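Local coordinates for uncharacterized protein yqbN (PDB 3KLU) that is of unknown function but belongs to the XkdN-like phage tail assembly chaperone family, so it may assist in phage tail assembly, at residues Val110-Ala113 / Lys114-Ser118. Residues are numbered along the deposited sequence; the frame is centred on the assembly and turned at random.
Sequences VEVA and KRVLS
Glu111 lays its CG over one face of the Arg115 guanidinium, 3.4 Å from NE. The pair forms an i to i+4 salt bridge on the short helix 109-116. Glu111 OE2 accepts from Arg115 NE at 2.8 Å through its anti lone pair, the one turned away from OE1. The bond is bent: the N-H...O angle is 141°, and OE2 lies out of the guanidinium plane. Carboxylate and guanidinium planes stand 73° apart, so this is no flat, two-pronged pairing. The Glu111 chain bends at chi2 (48°), which folds the carboxylate back to NE, whereas Arg115 runs extended from CG to NE. The guanidinium has a second partner: NH1 hydrogen-bonds to the carbonyl O of Tyr104, which ties the helix to the chain just before it. On the buried side, Val112 CG1 packs alongside Val116 CG2, and Val112 also touches Leu100 and Arg101 of helix 98-103. Ala113 and Leu117 both meet Trp126 of helix 120-133. Leu117 leaves helical geometry and centres an inverse gamma turn. Its N still closes the last i to i+4 backbone bond of this stretch, to Ala113 O, at 2.8 Å, and the bond is nearly straight.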
loop_
_atom_site.group_PDB
_atom_site.type_symbol
_atom_site.label_atom_id
_atom_site.label_comp_id
_atom_site.label_asym_id
_atom_site.label_seq_id
_atom_site.Cartn_x
_atom_site.Cartn_y
_atom_site.Cartn_z
ATOM N N VAL A 110 9.820 0.576 4.808
ATOM C CA VAL A 110 9.746 1.814 4.042
ATOM C C VAL A 110 11.069 2.035 3.296
ATOM O O VAL A 110 11.098 2.589 2.191
ATOM C CB VAL A 110 9.474 3.024 4.965
ATOM C CG1 VAL A 110 9.672 4.346 4.189
ATOM C CG2 VAL A 110 8.033 2.927 5.530
ATOM N N GLU A 111 12.161 1.584 3.885
ATOM C CA GLU A 111 13.485 1.728 3.250
ATOM C C GLU A 111 13.543 0.667 2.131
ATOM O O GLU A 111 14.066 0.915 1.045
ATOM C CB GLU A 111 14.591 1.499 4.307
ATOM C CG GLU A 111 16.016 1.807 3.898
ATOM C CD GLU A 111 16.183 3.144 3.215
ATOM O OE1 GLU A 111 15.552 4.155 3.619
ATOM O OE2 GLU A 111 16.986 3.176 2.257
ATOM N N VAL A 112 12.972 -0.506 2.397
ATOM C CA VAL A 112 12.933 -1.526 1.376
ATOM C C VAL A 112 12.241 -0.886 0.170
ATOM O O VAL A 112 12.711 -0.997 -0.954
ATOM C CB VAL A 112 12.079 -2.782 1.781
ATOM C CG1 VAL A 112 12.154 -3.819 0.617
ATOM C CG2 VAL A 112 12.564 -3.405 3.069
ATOM N N ALA A 113 11.122 -0.214 0.404
ATOM C CA ALA A 113 10.417 0.423 -0.707
ATOM C C ALA A 113 11.302 1.433 -1.448
ATOM O O ALA A 113 11.336 1.443 -2.685
ATOM C CB ALA A 113 9.106 1.128 -0.209
ATOM N N LYS A 114 12.037 2.256 -0.713
ATOM C CA LYS A 114 12.884 3.258 -1.374
ATOM C C LYS A 114 14.016 2.629 -2.174
ATOM O O LYS A 114 14.410 3.146 -3.202
ATOM C CB LYS A 114 13.442 4.248 -0.363
ATOM C CG LYS A 114 12.385 5.200 0.178
ATOM C CD LYS A 114 12.970 5.967 1.368
ATOM C CE LYS A 114 11.949 6.871 2.003
ATOM N NZ LYS A 114 11.308 7.693 0.953
ATOM N N ARG A 115 14.534 1.508 -1.702
ATOM C CA ARG A 115 15.570 0.840 -2.467
ATOM C C ARG A 115 14.974 0.092 -3.665
ATOM O O ARG A 115 15.599 0.031 -4.715
ATOM C CB ARG A 115 16.374 -0.076 -1.539
ATOM C CG ARG A 115 16.989 0.754 -0.410
ATOM C CD ARG A 115 17.847 -0.034 0.550
ATOM N NE ARG A 115 18.370 0.871 1.578
ATOM C CZ ARG A 115 19.126 0.489 2.616
ATOM N NH1 ARG A 115 19.448 -0.785 2.784
ATOM N NH2 ARG A 115 19.591 1.391 3.476
ATOM N N VAL A 116 13.754 -0.440 -3.553
ATOM C CA VAL A 116 13.146 -1.138 -4.698
ATOM C C VAL A 116 12.678 -0.126 -5.756
ATOM O O VAL A 116 12.978 -0.273 -6.928
ATOM C CB VAL A 116 11.895 -1.992 -4.312
ATOM C CG1 VAL A 116 11.248 -2.576 -5.599
ATOM C CG2 VAL A 116 12.276 -3.140 -3.343
ATOM N N LEU A 117 11.917 0.885 -5.344
ATOM C CA LEU A 117 11.436 1.912 -6.283
ATOM C C LEU A 117 12.538 3.002 -6.297
ATOM O O LEU A 117 12.326 4.147 -5.872
ATOM C CB LEU A 117 10.096 2.477 -5.766
ATOM C CG LEU A 117 8.989 1.402 -5.665
ATOM C CD1 LEU A 117 7.857 1.859 -4.764
ATOM C CD2 LEU A 117 8.454 1.093 -7.029
ATOM N N SER A 118 13.720 2.628 -6.777
ATOM C CA SER A 118 14.863 3.550 -6.760
ATOM C C SER A 118 14.878 4.732 -7.729
ATOM O O SER A 118 15.826 5.510 -7.746
ATOM C CB SER A 118 16.154 2.753 -6.888
ATOM O OG SER A 118 16.083 1.885 -7.997
#